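Local coordinates for DNA repair protein MmcB-related protein (Silicibacter pomeroyi, PDB 3DNX) that is of unknown function but probably acts in DNA repair as an MmcB-like member of the PDDEXK nuclease superfamily, at residues A[64-69]-A[93-98]; A[73-76]-A[81-84]. All coordinates share one frame; numbering follows the deposited sequence.

In the fold
Contacts 1 and 2 lie on the same side of the chain's centre, their own centres 11 Å apart. Residues 64-69, 73-76 and 81-84 belong to the crossover from strand 54-59 through helix 63-68 to strand 81-86; 93-98 follows in the loop before strand 100-104. Trp84 ties them together: its CH2 lies 3.7 Å from Phe66 CE1 and its NE1 3.6 Å from Pro96 CD. Asp69 OD1 and Tyr75 OH, 2.8 Å apart, probably form a hydrogen bond. Asp65 of contact 1 holds a sodium ion with Cys59 O; the Tyr75 side chain is about 8 Å from that ion at its nearest atom. Glu58, Cys59 and Lys60 read as Glu-X-Lys, consistent with the PDDEXK nuclease signature.

Contact 1 of 2, residues A[64-69]-A[93-98]; sequences ADFQAD and ELLPAE. With NA (sodium ion), chain C.
Phe66 sends its ring out toward Leu95 because CG stands anti to the backbone N (chi1 163°), while Leu95 keeps CG beside its own N (chi1 -59°) and brings one methyl, CD2, over the phenyl face. That methyl makes a CH-pi contact, 3.9 Å from the ring centroid and 21° off the ring normal, shifted toward the rim above CD1 and CE1. The Phe66 and Pro96 side chains approach each other head-on, with Pro96 CD 4.0 Å from Phe66 CE1, at a slant to the ring. The carbonyl O of Leu94 lies at a similar range from CZ, so the phenyl is bordered by backbone as well as by aliphatic carbon. A broad, flat, apolar group suits this place, which must meet a leucine methyl and a proline ring at once. A serine here would take away the phenyl and would probably leave Leu95 CD2 and Pro96 CD facing a gap where the ring had been.

One residue earlier on the helix, Asp65 serves a different task. Its OD2 binds the sodium ion at 2.4 Å and also accepts a hydrogen bond from Ser61 N; three waters and Cys59 O complete the ligands, and one of those waters donates to OD1. A carboxylate suits the place, one oxygen binding the metal and the other accepting from a water in its shell. The contact thus joins helix 63-68 to the loop between strands 81-86 and 100-104, with Phe66 edge-to-face against Trp84 of strand 81-86 and Leu95 resting on Trp84 and Val86.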
loop_
_atom_site.group_PDB
_atom_site.type_symbol
_atom_site.label_atom_id
_atom_site.label_comp_id
_atom_site.label_asym_id
_atom_site.label_seq_id
_atom_site.Cartn_x
_atom_site.Cartn_y
_atom_site.Cartn_z
ATOM N N ALA A 64 8.996 0.206 -30.537
ATOM C CA ALA A 64 10.074 1.120 -30.062
ATOM C C ALA A 64 10.174 1.094 -28.534
ATOM O O ALA A 64 11.281 1.108 -27.978
ATOM C CB ALA A 64 9.843 2.524 -30.542
ATOM N N ASP A 65 9.026 1.028 -27.855
ATOM C CA ASP A 65 9.008 0.947 -26.422
ATOM C C ASP A 65 9.775 -0.298 -25.966
ATOM O O ASP A 65 10.482 -0.274 -24.943
ATOM C CB ASP A 65 7.560 0.888 -25.919
ATOM C CG ASP A 65 7.411 1.384 -24.511
ATOM O OD1 ASP A 65 8.211 2.245 -24.071
ATOM O OD2 ASP A 65 6.466 0.932 -23.837
ATOM N N PHE A 66 9.616 -1.390 -26.719
ATOM C CA PHE A 66 10.234 -2.682 -26.382
ATOM C C PHE A 66 11.734 -2.596 -26.679
ATOM O O PHE A 66 12.565 -3.050 -25.894
ATOM C CB PHE A 66 9.534 -3.834 -27.162
ATOM C CG PHE A 66 10.309 -5.101 -27.204
ATOM C CD1 PHE A 66 10.576 -5.791 -26.055
ATOM C CD2 PHE A 66 10.760 -5.610 -28.410
ATOM C CE1 PHE A 66 11.339 -6.971 -26.098
ATOM C CE2 PHE A 66 11.476 -6.796 -28.455
ATOM C CZ PHE A 66 11.759 -7.473 -27.286
ATOM N N GLN A 67 12.065 -1.988 -27.804
ATOM C CA GLN A 67 13.451 -1.792 -28.192
ATOM C C GLN A 67 14.271 -1.036 -27.122
ATOM O O GLN A 67 15.429 -1.372 -26.862
ATOM C CB GLN A 67 13.496 -1.115 -29.573
ATOM C CG GLN A 67 12.907 -2.029 -30.689
ATOM C CD GLN A 67 12.400 -1.272 -31.942
ATOM O OE1 GLN A 67 12.669 -0.079 -32.118
ATOM N NE2 GLN A 67 11.706 -1.991 -32.833
ATOM N N ALA A 68 13.651 -0.050 -26.488
ATOM C CA ALA A 68 14.254 0.711 -25.386
ATOM C C ALA A 68 14.432 -0.065 -24.050
ATOM O O ALA A 68 15.229 0.339 -23.214
ATOM C CB ALA A 68 13.433 1.983 -25.140
ATOM N N ASP A 69 13.701 -1.158 -23.837
ATOM C CA ASP A 69 13.836 -1.970 -22.600
ATOM C C ASP A 69 14.853 -3.146 -22.810
ATOM O O ASP A 69 14.619 -4.278 -22.342
ATOM C CB ASP A 69 12.456 -2.528 -22.215
ATOM C CG ASP A 69 12.107 -2.392 -20.704
ATOM O OD1 ASP A 69 12.836 -1.758 -19.899
ATOM O OD2 ASP A 69 11.028 -2.917 -20.332
ATOM N N GLU A 93 5.139 -12.266 -31.018
ATOM C CA GLU A 93 6.123 -13.326 -31.301
ATOM C C GLU A 93 7.567 -12.884 -31.164
ATOM O O GLU A 93 8.461 -13.704 -31.000
ATOM C CB GLU A 93 5.914 -13.903 -32.705
ATOM C CG GLU A 93 4.716 -14.880 -32.800
ATOM C CD GLU A 93 4.448 -15.473 -34.138
ATOM O OE1 GLU A 93 5.225 -15.306 -35.149
ATOM O OE2 GLU A 93 3.405 -16.169 -34.227
ATOM N N LEU A 94 7.782 -11.587 -31.266
ATOM C CA LEU A 94 9.118 -10.983 -31.123
ATOM C C LEU A 94 9.558 -10.866 -29.683
ATOM O O LEU A 94 10.724 -10.635 -29.435
ATOM C CB LEU A 94 9.151 -9.604 -31.792
ATOM C CG LEU A 94 8.869 -9.637 -33.312
ATOM C CD1 LEU A 94 9.241 -8.284 -33.932
ATOM C CD2 LEU A 94 9.554 -10.792 -34.097
ATOM N N LEU A 95 8.634 -11.014 -28.723
ATOM C CA LEU A 95 9.024 -10.929 -27.313
ATOM C C LEU A 95 9.793 -12.222 -26.909
ATOM O O LEU A 95 9.559 -13.307 -27.474
ATOM C CB LEU A 95 7.836 -10.697 -26.406
ATOM C CG LEU A 95 7.017 -9.448 -26.657
ATOM C CD1 LEU A 95 5.559 -9.475 -25.970
ATOM C CD2 LEU A 95 7.828 -8.251 -26.198
ATOM N N PRO A 96 10.716 -12.095 -25.939
ATOM C CA PRO A 96 11.477 -13.258 -25.436
ATOM C C PRO A 96 10.552 -14.444 -25.054
ATOM O O PRO A 96 9.568 -14.263 -24.310
ATOM C CB PRO A 96 12.161 -12.724 -24.195
ATOM C CG PRO A 96 12.232 -11.244 -24.373
ATOM C CD PRO A 96 11.097 -10.841 -25.283
ATOM N N ALA A 97 10.896 -15.628 -25.540
ATOM C CA ALA A 97 10.096 -16.822 -25.346
ATOM C C ALA A 97 9.925 -17.209 -23.883
ATOM O O ALA A 97 8.901 -17.779 -23.517
ATOM C CB ALA A 97 10.744 -17.963 -26.084
ATOM N N GLU A 98 10.932 -16.896 -23.076
ATOM C CA GLU A 98 11.023 -17.285 -21.655
ATOM C C GLU A 98 10.144 -16.440 -20.733
ATOM O O GLU A 98 9.884 -16.822 -19.594
ATOM C CB GLU A 98 12.488 -17.238 -21.175
ATOM C CG GLU A 98 13.366 -16.082 -21.749
ATOM C CD GLU A 98 13.715 -16.249 -23.246
ATOM O OE1 GLU A 98 13.659 -17.375 -23.764
ATOM O OE2 GLU A 98 14.014 -15.247 -23.911
HETATM NA NA NA C . 6.051 1.516 -21.531
HETATM O O HOH W 1 7.536 3.267 -21.897
HETATM O O HOH W 2 4.760 2.171 -19.830
HETATM O O HOH W 3 7.754 0.405 -20.387
#

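Contact 2 of 2, residues A[73-76]-A[81-84]; sequences QGYL and RYFW
Tyr82 of strand 81-86 is gripped by two side chains of the preceding loop, Leu76 and Tyr75, in the return leg of a beta-alpha-beta crossover: strand 54-59 leads through helix 63-68 to its parallel neighbour 81-86. The tightest touch is aliphatic. Leu76 CD2 reaches to 3.4 Å from Tyr82 CB, close for two carbons, and lies 3.7 Å from Tyr82 CG, so a single methyl is pressed against the root of the ring while the two side chains run at about a right angle. Leucine fits because its branching places that methyl beyond the backbone without adding a polar atom to a buried spot.

Tyr75 lies along the CD1-CE1 side of the same ring. Tyr75 CD1 approaches Tyr82 CE1 to 3.7 Å, and Tyr75 CB is also close to that carbon. The ring planes are nearly parallel, at 12°, yet the centroids stand 6.0 Å apart, which makes this a rim-to-rim pair and not a stack. Tyrosine serves at Tyr75 because the ring gives this apolar flank while its hydroxyl, at the other end, finds Asp69.

Further out, Tyr82 is set in place by its torsion, with CG anti to the backbone N (chi1 177°), which sends the ring toward the loop. The strand behind it is fixed by backbone hydrogen bonds on both flanks: Tyr82 pairs with Gly100, and Phe83 with Val56 and Glu58. Val56 and Glu58 also touch the Tyr82 side chain, and the Trp72 ring meets its ring. At the tip of that side chain, Tyr82 OH sits over one face of the Trp84 indole, offset toward the rim and 3.3 Å from Trp84 CH2.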
loop_
_atom_site.group_PDB
_atom_site.type_symbol
_atom_site.label_atom_id
_atom_site.label_comp_id
_atom_site.label_asym_id
_atom_site.label_seq_id
_atom_site.Cartn_x
_atom_site.Cartn_y
_atom_site.Cartn_z
ATOM N N GLN A 73 16.420 -8.082 -18.801
ATOM C CA GLN A 73 16.870 -9.207 -17.981
ATOM C C GLN A 73 17.275 -8.760 -16.556
ATOM O O GLN A 73 17.214 -9.564 -15.639
ATOM C CB GLN A 73 17.960 -10.004 -18.656
ATOM C CG GLN A 73 17.358 -11.053 -19.583
ATOM C CD GLN A 73 18.274 -11.441 -20.690
ATOM O OE1 GLN A 73 18.733 -12.579 -20.762
ATOM N NE2 GLN A 73 18.560 -10.490 -21.580
ATOM N N GLY A 74 17.620 -7.479 -16.390
ATOM C CA GLY A 74 17.912 -6.901 -15.075
ATOM C C GLY A 74 16.738 -6.814 -14.128
ATOM O O GLY A 74 16.934 -6.683 -12.902
ATOM N N TYR A 75 15.520 -6.872 -14.667
ATOM C CA TYR A 75 14.340 -6.931 -13.825
ATOM C C TYR A 75 14.137 -8.289 -13.153
ATOM O O TYR A 75 13.448 -8.381 -12.147
ATOM C CB TYR A 75 13.068 -6.612 -14.593
ATOM C CG TYR A 75 12.985 -5.259 -15.239
ATOM C CD1 TYR A 75 12.779 -5.149 -16.613
ATOM C CD2 TYR A 75 13.060 -4.084 -14.490
ATOM C CE1 TYR A 75 12.659 -3.918 -17.233
ATOM C CE2 TYR A 75 12.946 -2.821 -15.115
ATOM C CZ TYR A 75 12.754 -2.753 -16.483
ATOM O OH TYR A 75 12.636 -1.550 -17.142
ATOM N N LEU A 76 14.722 -9.339 -13.710
ATOM C CA LEU A 76 14.464 -10.703 -13.236
ATOM C C LEU A 76 14.767 -10.961 -11.751
ATOM O O LEU A 76 14.012 -11.664 -11.058
ATOM C CB LEU A 76 15.221 -11.694 -14.139
ATOM C CG LEU A 76 14.726 -11.724 -15.605
ATOM C CD1 LEU A 76 15.334 -12.894 -16.396
ATOM C CD2 LEU A 76 13.192 -11.771 -15.655
ATOM N N ARG A 81 8.102 -13.649 -10.861
ATOM C CA ARG A 81 7.669 -13.849 -12.242
ATOM C C ARG A 81 7.721 -12.512 -12.980
ATOM O O ARG A 81 7.349 -11.490 -12.433
ATOM C CB ARG A 81 6.259 -14.414 -12.309
ATOM C CG ARG A 81 6.100 -15.776 -11.649
ATOM C CD ARG A 81 4.770 -16.389 -11.998
ATOM N NE ARG A 81 4.367 -17.429 -11.062
ATOM C CZ ARG A 81 4.297 -18.732 -11.320
ATOM N NH1 ARG A 81 3.910 -19.564 -10.368
ATOM N NH2 ARG A 81 4.561 -19.214 -12.508
ATOM N N TYR A 82 8.245 -12.553 -14.189
ATOM C CA TYR A 82 8.379 -11.412 -15.105
ATOM C C TYR A 82 7.524 -11.595 -16.358
ATOM O O TYR A 82 7.561 -12.665 -17.031
ATOM C CB TYR A 82 9.848 -11.247 -15.532
ATOM C CG TYR A 82 10.021 -10.139 -16.514
ATOM C CD1 TYR A 82 10.160 -8.838 -16.088
ATOM C CD2 TYR A 82 10.048 -10.398 -17.894
ATOM C CE1 TYR A 82 10.289 -7.795 -16.996
ATOM C CE2 TYR A 82 10.157 -9.369 -18.805
ATOM C CZ TYR A 82 10.319 -8.072 -18.339
ATOM O OH TYR A 82 10.452 -7.033 -19.216
ATOM N N PHE A 83 6.732 -10.560 -16.664
ATOM C CA PHE A 83 5.774 -10.547 -17.781
ATOM C C PHE A 83 5.943 -9.302 -18.619
ATOM O O PHE A 83 6.288 -8.208 -18.100
ATOM C CB PHE A 83 4.310 -10.483 -17.350
ATOM C CG PHE A 83 3.859 -11.608 -16.458
ATOM C CD1 PHE A 83 3.046 -12.617 -16.930
ATOM C CD2 PHE A 83 4.229 -11.619 -15.116
ATOM C CE1 PHE A 83 2.609 -13.638 -16.083
ATOM C CE2 PHE A 83 3.796 -12.619 -14.271
ATOM C CZ PHE A 83 3.003 -13.642 -14.756
ATOM N N TRP A 84 5.658 -9.478 -19.915
ATOM C CA TRP A 84 5.340 -8.372 -20.807
ATOM C C TRP A 84 3.837 -8.182 -20.862
ATOM O O TRP A 84 3.103 -9.139 -20.690
ATOM C CB TRP A 84 5.865 -8.627 -22.203
ATOM C CG TRP A 84 7.321 -8.917 -22.263
ATOM C CD1 TRP A 84 7.893 -10.139 -22.263
ATOM C CD2 TRP A 84 8.391 -7.960 -22.336
ATOM N NE1 TRP A 84 9.268 -10.015 -22.342
ATOM C CE2 TRP A 84 9.586 -8.679 -22.357
ATOM C CE3 TRP A 84 8.441 -6.560 -22.375
ATOM C CZ2 TRP A 84 10.824 -8.054 -22.445
ATOM C CZ3 TRP A 84 9.666 -5.941 -22.440
ATOM C CH2 TRP A 84 10.833 -6.676 -22.464
#